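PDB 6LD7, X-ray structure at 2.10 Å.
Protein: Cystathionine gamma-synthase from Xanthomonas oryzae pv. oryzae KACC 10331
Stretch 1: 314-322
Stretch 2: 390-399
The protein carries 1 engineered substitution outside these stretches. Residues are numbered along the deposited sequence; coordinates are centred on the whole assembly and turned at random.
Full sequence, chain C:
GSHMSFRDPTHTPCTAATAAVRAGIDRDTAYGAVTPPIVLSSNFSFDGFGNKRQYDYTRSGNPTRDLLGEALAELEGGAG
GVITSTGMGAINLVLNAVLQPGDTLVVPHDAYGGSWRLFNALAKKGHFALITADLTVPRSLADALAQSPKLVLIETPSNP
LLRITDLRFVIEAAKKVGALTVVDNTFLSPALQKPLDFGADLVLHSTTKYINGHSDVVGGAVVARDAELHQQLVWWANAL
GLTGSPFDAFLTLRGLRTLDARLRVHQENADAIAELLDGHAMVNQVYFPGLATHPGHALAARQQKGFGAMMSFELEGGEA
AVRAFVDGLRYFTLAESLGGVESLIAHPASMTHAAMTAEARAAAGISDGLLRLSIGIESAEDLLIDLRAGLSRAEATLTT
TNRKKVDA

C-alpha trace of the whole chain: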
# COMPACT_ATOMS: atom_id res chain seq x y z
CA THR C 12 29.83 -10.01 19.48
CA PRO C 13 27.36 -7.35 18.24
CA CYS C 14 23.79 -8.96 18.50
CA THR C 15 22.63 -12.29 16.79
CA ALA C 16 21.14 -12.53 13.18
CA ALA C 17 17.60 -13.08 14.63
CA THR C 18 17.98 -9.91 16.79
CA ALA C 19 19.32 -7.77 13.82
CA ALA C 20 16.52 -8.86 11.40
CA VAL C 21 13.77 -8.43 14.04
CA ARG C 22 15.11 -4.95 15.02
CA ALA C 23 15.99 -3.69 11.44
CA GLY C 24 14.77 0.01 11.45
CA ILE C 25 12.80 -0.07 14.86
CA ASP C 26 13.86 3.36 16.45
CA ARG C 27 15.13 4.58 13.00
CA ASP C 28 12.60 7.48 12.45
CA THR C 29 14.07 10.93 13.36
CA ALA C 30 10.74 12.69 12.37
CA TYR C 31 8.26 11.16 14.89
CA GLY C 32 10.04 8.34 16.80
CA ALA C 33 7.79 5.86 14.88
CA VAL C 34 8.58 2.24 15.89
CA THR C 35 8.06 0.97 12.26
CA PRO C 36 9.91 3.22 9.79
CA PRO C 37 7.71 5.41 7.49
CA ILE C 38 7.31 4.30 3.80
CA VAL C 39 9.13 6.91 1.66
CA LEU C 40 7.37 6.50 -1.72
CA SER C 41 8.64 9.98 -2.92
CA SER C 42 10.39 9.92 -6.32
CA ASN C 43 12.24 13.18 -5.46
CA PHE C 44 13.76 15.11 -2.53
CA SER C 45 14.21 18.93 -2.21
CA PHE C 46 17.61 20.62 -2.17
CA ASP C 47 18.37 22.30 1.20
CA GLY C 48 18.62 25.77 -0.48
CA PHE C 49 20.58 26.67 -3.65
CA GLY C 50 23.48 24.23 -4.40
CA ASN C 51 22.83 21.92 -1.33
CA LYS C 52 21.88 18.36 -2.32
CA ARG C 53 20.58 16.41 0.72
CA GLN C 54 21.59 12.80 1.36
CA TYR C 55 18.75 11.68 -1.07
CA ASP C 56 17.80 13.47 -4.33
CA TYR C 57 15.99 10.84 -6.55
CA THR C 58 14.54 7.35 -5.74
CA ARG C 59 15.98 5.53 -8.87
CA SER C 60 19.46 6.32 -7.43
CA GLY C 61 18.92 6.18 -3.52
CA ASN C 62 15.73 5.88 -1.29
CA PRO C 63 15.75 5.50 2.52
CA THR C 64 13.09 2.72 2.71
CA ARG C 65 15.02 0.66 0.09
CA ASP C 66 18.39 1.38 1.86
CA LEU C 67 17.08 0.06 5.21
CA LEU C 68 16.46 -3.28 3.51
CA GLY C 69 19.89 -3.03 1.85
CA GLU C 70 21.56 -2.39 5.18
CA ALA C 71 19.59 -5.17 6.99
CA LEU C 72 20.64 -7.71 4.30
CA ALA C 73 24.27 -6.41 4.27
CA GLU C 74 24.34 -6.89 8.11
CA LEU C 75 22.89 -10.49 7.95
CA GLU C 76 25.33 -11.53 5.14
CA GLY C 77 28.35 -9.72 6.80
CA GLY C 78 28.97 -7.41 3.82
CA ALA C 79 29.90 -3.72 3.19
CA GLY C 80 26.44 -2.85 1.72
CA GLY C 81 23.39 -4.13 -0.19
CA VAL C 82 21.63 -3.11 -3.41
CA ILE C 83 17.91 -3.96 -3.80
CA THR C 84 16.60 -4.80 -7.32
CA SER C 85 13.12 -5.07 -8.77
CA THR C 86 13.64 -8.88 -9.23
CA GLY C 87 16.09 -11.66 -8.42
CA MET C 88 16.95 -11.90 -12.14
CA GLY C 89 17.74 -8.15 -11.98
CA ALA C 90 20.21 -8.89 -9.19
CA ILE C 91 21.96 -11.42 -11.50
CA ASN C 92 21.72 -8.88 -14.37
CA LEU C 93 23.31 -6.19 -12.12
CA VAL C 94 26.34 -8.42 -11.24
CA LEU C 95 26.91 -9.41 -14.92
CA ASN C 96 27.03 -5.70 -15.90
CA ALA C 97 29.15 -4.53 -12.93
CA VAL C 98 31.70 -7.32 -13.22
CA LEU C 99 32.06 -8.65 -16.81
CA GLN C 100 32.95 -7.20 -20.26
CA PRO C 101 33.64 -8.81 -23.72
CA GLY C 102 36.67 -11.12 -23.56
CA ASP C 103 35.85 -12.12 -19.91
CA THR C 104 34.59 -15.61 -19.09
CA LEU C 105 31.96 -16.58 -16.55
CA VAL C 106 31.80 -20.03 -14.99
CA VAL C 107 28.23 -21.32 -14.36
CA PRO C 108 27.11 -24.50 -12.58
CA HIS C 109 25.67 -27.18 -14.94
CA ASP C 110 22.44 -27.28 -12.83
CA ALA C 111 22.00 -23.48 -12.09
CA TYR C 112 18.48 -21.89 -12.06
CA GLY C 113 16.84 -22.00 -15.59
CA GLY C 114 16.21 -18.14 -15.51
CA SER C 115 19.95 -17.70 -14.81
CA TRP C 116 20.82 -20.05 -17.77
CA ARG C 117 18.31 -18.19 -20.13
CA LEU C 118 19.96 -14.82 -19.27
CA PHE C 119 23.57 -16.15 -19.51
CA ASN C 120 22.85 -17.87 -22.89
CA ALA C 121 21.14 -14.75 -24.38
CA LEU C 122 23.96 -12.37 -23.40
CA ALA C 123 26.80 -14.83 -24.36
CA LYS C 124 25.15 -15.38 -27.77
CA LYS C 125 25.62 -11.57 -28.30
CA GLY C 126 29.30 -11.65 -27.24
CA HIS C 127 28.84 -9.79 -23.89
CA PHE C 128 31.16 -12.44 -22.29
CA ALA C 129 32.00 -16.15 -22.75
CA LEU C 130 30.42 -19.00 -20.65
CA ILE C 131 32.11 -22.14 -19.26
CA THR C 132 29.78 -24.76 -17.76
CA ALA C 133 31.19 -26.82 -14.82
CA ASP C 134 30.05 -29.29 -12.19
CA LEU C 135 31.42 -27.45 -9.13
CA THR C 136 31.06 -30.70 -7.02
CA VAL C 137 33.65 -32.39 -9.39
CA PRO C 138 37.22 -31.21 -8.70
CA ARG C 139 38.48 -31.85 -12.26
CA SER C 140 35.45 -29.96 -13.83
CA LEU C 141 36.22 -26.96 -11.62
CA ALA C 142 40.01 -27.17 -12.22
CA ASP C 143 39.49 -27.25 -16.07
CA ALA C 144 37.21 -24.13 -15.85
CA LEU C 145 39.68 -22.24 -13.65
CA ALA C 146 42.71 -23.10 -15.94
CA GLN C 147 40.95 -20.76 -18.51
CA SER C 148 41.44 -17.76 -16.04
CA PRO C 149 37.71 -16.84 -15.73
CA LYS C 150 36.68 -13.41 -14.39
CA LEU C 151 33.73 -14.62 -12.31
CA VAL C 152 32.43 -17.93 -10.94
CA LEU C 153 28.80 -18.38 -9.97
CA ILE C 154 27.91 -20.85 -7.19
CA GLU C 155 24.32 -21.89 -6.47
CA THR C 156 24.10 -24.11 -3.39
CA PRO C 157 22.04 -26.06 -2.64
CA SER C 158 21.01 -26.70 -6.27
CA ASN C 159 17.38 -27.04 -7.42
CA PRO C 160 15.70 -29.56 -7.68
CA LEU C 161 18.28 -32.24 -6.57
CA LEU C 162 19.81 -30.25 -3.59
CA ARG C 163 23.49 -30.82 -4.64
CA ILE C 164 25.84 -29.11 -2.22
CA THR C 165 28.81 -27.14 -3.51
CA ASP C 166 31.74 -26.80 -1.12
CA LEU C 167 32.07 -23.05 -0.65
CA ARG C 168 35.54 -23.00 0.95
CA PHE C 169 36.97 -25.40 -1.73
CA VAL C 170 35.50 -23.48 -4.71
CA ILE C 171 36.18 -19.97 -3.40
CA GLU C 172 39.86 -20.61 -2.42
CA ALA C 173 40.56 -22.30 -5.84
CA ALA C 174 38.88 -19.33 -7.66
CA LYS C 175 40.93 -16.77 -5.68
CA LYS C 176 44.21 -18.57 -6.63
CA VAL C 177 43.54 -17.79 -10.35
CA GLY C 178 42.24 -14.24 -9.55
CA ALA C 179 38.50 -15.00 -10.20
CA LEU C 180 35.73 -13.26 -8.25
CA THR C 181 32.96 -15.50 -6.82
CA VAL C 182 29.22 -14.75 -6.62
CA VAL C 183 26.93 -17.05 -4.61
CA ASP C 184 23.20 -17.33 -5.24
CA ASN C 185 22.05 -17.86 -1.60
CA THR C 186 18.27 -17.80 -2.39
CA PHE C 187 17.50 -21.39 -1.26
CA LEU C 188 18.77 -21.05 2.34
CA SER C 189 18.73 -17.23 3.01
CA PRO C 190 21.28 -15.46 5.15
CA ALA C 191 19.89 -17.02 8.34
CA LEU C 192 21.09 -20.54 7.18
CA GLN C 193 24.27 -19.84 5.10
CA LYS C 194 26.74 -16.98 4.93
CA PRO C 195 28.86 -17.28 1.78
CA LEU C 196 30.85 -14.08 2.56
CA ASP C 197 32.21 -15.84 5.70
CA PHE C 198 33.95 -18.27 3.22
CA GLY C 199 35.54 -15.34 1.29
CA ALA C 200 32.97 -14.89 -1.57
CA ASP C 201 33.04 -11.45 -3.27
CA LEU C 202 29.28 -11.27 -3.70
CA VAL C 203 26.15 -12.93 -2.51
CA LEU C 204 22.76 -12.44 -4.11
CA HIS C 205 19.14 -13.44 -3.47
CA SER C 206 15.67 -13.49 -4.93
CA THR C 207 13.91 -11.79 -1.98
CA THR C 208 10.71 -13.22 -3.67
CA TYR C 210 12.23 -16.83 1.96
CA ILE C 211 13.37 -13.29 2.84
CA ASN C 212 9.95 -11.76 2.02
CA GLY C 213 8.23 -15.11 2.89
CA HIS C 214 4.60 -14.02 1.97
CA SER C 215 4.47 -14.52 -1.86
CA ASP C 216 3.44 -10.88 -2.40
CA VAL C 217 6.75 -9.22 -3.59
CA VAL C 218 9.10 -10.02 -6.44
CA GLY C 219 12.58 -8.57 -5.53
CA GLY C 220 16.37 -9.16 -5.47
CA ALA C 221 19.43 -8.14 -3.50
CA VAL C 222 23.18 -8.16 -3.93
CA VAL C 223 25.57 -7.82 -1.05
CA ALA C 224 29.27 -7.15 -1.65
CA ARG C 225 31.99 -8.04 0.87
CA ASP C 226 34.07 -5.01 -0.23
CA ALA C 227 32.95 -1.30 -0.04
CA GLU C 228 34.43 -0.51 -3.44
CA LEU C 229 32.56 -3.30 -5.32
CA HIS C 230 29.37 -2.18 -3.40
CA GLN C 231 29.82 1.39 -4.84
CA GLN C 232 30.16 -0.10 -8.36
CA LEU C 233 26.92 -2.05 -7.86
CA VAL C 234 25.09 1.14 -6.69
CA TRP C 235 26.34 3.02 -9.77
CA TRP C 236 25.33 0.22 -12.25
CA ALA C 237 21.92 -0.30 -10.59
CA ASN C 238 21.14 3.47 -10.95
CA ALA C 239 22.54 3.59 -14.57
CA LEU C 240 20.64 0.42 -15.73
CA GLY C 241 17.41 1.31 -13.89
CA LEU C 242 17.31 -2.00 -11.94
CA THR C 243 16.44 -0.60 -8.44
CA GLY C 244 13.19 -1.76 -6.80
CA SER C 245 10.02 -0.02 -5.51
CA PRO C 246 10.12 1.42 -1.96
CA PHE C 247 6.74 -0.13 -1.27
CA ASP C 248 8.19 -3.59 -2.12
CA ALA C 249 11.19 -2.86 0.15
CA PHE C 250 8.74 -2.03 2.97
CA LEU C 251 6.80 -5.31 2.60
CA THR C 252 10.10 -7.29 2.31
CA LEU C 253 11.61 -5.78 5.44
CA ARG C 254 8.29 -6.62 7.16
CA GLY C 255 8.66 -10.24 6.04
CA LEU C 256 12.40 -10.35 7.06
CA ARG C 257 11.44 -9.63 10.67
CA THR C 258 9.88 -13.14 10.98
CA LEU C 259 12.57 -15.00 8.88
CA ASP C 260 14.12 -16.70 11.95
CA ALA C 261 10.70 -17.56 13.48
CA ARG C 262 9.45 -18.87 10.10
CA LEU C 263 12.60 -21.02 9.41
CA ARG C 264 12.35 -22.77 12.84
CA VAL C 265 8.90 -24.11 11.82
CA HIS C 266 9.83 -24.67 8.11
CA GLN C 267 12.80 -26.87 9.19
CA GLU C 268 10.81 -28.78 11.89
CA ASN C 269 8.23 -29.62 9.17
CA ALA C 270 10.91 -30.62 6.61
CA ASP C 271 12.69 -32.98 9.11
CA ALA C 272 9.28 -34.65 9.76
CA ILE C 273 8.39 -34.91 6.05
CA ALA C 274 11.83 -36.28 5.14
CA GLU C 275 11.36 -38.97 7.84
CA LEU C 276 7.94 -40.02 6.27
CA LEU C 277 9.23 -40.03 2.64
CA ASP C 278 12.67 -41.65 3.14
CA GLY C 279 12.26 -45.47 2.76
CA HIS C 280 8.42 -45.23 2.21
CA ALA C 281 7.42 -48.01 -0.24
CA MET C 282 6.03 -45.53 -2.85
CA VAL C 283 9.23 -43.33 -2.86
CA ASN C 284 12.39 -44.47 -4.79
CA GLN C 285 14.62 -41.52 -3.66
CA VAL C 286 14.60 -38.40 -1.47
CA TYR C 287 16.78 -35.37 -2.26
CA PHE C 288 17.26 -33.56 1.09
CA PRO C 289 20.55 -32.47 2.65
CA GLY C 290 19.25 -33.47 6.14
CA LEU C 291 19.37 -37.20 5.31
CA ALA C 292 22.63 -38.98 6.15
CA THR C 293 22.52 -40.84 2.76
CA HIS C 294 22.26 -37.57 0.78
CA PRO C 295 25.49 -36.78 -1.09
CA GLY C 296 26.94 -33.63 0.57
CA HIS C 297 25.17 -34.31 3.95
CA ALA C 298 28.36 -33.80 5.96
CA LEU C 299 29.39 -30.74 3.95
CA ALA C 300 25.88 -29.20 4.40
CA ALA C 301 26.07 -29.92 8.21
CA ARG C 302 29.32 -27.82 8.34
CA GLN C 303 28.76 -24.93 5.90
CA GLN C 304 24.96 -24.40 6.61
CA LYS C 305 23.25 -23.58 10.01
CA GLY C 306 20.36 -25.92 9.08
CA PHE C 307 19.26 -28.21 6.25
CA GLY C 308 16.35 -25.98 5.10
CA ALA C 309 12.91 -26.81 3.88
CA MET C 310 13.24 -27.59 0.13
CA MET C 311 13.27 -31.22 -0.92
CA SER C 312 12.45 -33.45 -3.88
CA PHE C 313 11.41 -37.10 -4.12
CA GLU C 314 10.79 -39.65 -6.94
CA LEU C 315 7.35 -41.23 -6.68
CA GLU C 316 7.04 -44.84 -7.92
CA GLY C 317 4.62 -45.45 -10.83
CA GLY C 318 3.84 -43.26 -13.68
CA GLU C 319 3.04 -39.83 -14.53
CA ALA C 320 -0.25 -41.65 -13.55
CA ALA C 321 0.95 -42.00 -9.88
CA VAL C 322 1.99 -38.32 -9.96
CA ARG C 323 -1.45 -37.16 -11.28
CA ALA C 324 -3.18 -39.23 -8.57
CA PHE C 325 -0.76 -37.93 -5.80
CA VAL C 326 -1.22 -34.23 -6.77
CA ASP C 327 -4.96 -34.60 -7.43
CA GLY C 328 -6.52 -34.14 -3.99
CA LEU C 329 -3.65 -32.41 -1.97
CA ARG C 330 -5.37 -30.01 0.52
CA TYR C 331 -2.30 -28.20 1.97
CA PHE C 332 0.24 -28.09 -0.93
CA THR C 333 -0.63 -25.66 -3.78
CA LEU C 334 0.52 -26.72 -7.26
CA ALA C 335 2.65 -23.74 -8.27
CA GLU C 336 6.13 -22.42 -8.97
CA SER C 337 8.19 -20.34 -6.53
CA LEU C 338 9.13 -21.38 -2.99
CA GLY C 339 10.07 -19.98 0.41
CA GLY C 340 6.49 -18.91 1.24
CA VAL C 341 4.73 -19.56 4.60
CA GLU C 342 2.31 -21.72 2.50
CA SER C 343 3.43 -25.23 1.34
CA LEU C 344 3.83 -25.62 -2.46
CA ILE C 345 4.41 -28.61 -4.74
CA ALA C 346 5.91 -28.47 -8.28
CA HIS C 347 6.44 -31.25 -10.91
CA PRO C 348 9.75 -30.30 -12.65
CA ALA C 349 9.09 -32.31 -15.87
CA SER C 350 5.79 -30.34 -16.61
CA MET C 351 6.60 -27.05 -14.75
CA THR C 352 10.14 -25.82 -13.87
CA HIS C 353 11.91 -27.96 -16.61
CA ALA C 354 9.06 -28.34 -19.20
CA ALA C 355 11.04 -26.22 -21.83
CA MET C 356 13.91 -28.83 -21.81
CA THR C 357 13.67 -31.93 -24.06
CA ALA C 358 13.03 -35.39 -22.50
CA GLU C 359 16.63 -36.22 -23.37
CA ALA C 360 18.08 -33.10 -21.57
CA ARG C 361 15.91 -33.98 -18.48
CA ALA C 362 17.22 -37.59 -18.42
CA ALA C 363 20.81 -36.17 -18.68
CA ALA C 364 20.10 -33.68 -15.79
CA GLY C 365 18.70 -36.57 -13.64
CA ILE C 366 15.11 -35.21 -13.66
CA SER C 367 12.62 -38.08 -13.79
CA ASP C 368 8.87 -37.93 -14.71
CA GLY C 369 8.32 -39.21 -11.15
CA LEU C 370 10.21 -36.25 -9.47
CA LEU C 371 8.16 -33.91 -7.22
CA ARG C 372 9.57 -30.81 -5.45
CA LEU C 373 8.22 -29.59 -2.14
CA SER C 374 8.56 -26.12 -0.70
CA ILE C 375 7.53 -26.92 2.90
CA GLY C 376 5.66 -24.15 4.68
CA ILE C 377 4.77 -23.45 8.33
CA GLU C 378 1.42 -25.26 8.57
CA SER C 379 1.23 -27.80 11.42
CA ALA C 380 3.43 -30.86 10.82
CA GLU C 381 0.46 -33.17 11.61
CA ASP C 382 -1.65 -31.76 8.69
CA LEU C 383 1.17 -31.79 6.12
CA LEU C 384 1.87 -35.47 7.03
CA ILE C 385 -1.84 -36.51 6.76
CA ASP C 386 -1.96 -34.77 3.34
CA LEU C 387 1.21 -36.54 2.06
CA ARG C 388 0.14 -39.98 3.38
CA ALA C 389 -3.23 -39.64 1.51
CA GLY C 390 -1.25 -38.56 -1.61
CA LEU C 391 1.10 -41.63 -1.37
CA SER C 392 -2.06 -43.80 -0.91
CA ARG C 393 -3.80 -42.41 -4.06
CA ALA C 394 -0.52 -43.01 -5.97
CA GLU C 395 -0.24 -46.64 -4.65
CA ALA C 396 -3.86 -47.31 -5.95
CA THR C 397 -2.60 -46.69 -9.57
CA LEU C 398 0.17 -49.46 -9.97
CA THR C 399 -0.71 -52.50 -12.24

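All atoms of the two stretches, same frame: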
# COMPACT_ATOMS: atom_id res chain seq x y z
N GLU C 314 11.27 -38.86 -5.77
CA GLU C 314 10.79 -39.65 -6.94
C GLU C 314 9.71 -40.59 -6.48
O GLU C 314 9.97 -41.41 -5.61
CB GLU C 314 11.93 -40.44 -7.54
CG GLU C 314 12.82 -39.52 -8.32
CD GLU C 314 14.11 -40.15 -8.79
OE1 GLU C 314 15.02 -39.35 -9.20
OE2 GLU C 314 14.17 -41.43 -8.76
N LEU C 315 8.51 -40.38 -6.98
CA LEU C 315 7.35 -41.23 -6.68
C LEU C 315 7.38 -42.39 -7.67
O LEU C 315 7.76 -42.18 -8.80
CB LEU C 315 6.12 -40.35 -6.84
CG LEU C 315 4.80 -41.00 -6.54
CD1 LEU C 315 4.69 -41.29 -5.07
CD2 LEU C 315 3.71 -40.03 -6.96
N GLU C 316 7.19 -43.58 -7.17
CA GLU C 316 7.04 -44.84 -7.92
C GLU C 316 5.76 -44.74 -8.77
O GLU C 316 4.70 -44.25 -8.26
CB GLU C 316 6.98 -46.00 -6.90
CG GLU C 316 6.94 -47.36 -7.56
CD GLU C 316 8.15 -47.59 -8.47
OE1 GLU C 316 9.28 -47.50 -7.95
OE2 GLU C 316 7.96 -47.79 -9.71
N GLY C 317 5.81 -45.29 -9.97
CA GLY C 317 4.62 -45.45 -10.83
C GLY C 317 4.62 -44.33 -11.82
O GLY C 317 5.63 -43.58 -11.96
N GLY C 318 3.57 -44.12 -12.52
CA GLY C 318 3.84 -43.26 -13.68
C GLY C 318 3.86 -41.77 -13.37
O GLY C 318 3.88 -41.30 -12.22
N GLU C 319 3.84 -41.04 -14.45
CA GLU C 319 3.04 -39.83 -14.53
C GLU C 319 1.66 -40.16 -13.94
O GLU C 319 1.06 -39.24 -13.34
CB GLU C 319 2.97 -39.34 -15.97
CG GLU C 319 2.38 -37.93 -16.06
CD GLU C 319 1.96 -37.50 -17.43
OE1 GLU C 319 2.88 -37.26 -18.20
OE2 GLU C 319 0.73 -37.41 -17.72
N ALA C 320 1.11 -41.38 -14.07
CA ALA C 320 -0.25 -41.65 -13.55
C ALA C 320 -0.27 -41.57 -12.00
O ALA C 320 -1.35 -41.26 -11.39
CB ALA C 320 -0.74 -43.00 -14.01
N ALA C 321 0.81 -42.02 -11.36
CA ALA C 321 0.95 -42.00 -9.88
C ALA C 321 1.07 -40.53 -9.46
O ALA C 321 0.38 -40.11 -8.50
CB ALA C 321 2.14 -42.79 -9.42
N VAL C 322 1.81 -39.75 -10.25
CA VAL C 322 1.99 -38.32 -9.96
C VAL C 322 0.62 -37.62 -10.03
O VAL C 322 0.34 -36.82 -9.15
CB VAL C 322 3.06 -37.70 -10.90
CG1 VAL C 322 3.11 -36.20 -10.76
CG2 VAL C 322 4.42 -38.29 -10.58
N GLY C 390 -1.80 -38.65 -0.24
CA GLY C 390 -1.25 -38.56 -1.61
C GLY C 390 -0.50 -39.86 -1.98
O GLY C 390 -0.71 -40.38 -3.07
N LEU C 391 0.31 -40.40 -1.09
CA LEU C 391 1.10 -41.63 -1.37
C LEU C 391 0.14 -42.83 -1.55
O LEU C 391 0.37 -43.70 -2.41
CB LEU C 391 2.03 -41.83 -0.18
CG LEU C 391 3.20 -40.85 -0.11
CD1 LEU C 391 3.98 -41.09 1.17
CD2 LEU C 391 4.11 -40.97 -1.31
N SER C 392 -0.97 -42.80 -0.83
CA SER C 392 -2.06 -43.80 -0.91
C SER C 392 -2.82 -43.74 -2.25
O SER C 392 -2.96 -44.77 -2.92
CB SER C 392 -2.92 -43.58 0.27
OG SER C 392 -3.96 -44.47 0.23
N ARG C 393 -3.23 -42.55 -2.70
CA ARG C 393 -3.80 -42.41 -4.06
C ARG C 393 -2.83 -42.92 -5.11
O ARG C 393 -3.32 -43.65 -6.07
CB ARG C 393 -4.08 -40.98 -4.47
CG ARG C 393 -5.30 -40.33 -3.84
CD ARG C 393 -5.22 -38.88 -4.43
NE ARG C 393 -5.37 -38.26 -3.19
CZ ARG C 393 -4.71 -37.36 -2.52
NH1 ARG C 393 -3.74 -36.59 -2.92
NH2 ARG C 393 -5.18 -37.27 -1.31
N ALA C 394 -1.56 -42.56 -5.01
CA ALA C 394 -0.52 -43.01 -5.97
C ALA C 394 -0.42 -44.55 -5.97
O ALA C 394 -0.30 -45.13 -7.02
CB ALA C 394 0.84 -42.44 -5.64
N GLU C 395 -0.32 -45.18 -4.81
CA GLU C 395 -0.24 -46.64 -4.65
C GLU C 395 -1.42 -47.32 -5.38
O GLU C 395 -1.16 -48.28 -6.10
CB GLU C 395 -0.26 -47.01 -3.17
CG GLU C 395 -0.26 -48.51 -2.95
CD GLU C 395 0.06 -48.93 -1.52
OE1 GLU C 395 0.14 -50.13 -1.29
OE2 GLU C 395 0.23 -48.06 -0.65
N ALA C 396 -2.62 -46.75 -5.33
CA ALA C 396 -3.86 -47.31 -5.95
C ALA C 396 -3.82 -47.23 -7.49
O ALA C 396 -4.61 -47.94 -8.06
CB ALA C 396 -5.07 -46.61 -5.39
N THR C 397 -2.96 -46.45 -8.15
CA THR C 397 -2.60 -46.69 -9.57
C THR C 397 -1.80 -48.00 -9.49
O THR C 397 -2.17 -48.79 -8.66
CB THR C 397 -2.00 -45.40 -10.15
OG1 THR C 397 -0.67 -45.22 -9.68
CG2 THR C 397 -2.86 -44.19 -9.83
N LEU C 398 -0.66 -48.19 -10.12
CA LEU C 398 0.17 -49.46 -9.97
C LEU C 398 -0.61 -50.70 -10.45
O LEU C 398 -1.64 -51.06 -9.81
CB LEU C 398 0.66 -49.69 -8.54
CG LEU C 398 1.67 -48.68 -7.99
CD1 LEU C 398 2.45 -49.26 -6.84
CD2 LEU C 398 2.62 -48.19 -9.06
N THR C 399 -0.10 -51.34 -11.51
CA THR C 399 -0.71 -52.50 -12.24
C THR C 399 0.42 -53.45 -12.68
O THR C 399 0.92 -54.23 -11.87
CB THR C 399 -1.53 -52.04 -13.46
OG1 THR C 399 -0.57 -51.38 -14.29
CG2 THR C 399 -2.73 -51.16 -13.15

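Along stretch 2, the helix that carries Gly-390 to Glu-395 meets stretch 1 through one residue per turn or so, and Leu-391 is the first to touch. Its CA-to-CB bond points away from stretch 1, yet the side chain, with chi1 at -73° (m) and chi2 at 176° (t), brings its end back within reach: CD2 of Leu-391 lies 3.8 Å from CD1 of Leu-315, an apolar contact between two buried leucines. Ser-392 and Arg-393 make no contact with stretch 1.

Ala-394, three residues after Leu-391, is the centre of the packing. Its CA-to-CB bond points toward stretch 1, and the methyl meets two residues there: CB of Ala-394 is 4.0 Å from CD2 of Leu-315 and 4.0 Å from CB of Ala-321. The same CB also sits 3.7 Å from the backbone O of Ala-321. Small side chains on both sides are consistent with the short CA-CA distance of 4.3 Å between Ala-321 and Ala-394. Glu-395 points away.

Thr-397 again points toward stretch 1. Its OG1 donates a hydrogen bond to O of Ala-394 (2.7 Å), which ties the hydroxyl to its own stretch, while OG1 of Thr-397 packs 3.6 Å from CA of Ala-321. CG2 of Thr-397 lies 3.6 Å from O of Ala-320. Neither approach is a hydrogen bond, and none crosses between the stretches; the contact rests on packing.

Leu-398, at phi/psi 61/116, starts sideways but its end comes nearer, placing CD2 of Leu-398 3.8 Å from CA of Gly-317. An ideal CB on Gly-317 would fall 3.0 Å from CD2 of Leu-398, a clash. The backbone of Gly-317 (phi/psi 100/-167) independently calls for glycine, since a CB would jam against the preceding carbonyl O. In total, 295 Å² is buried, both sides summed.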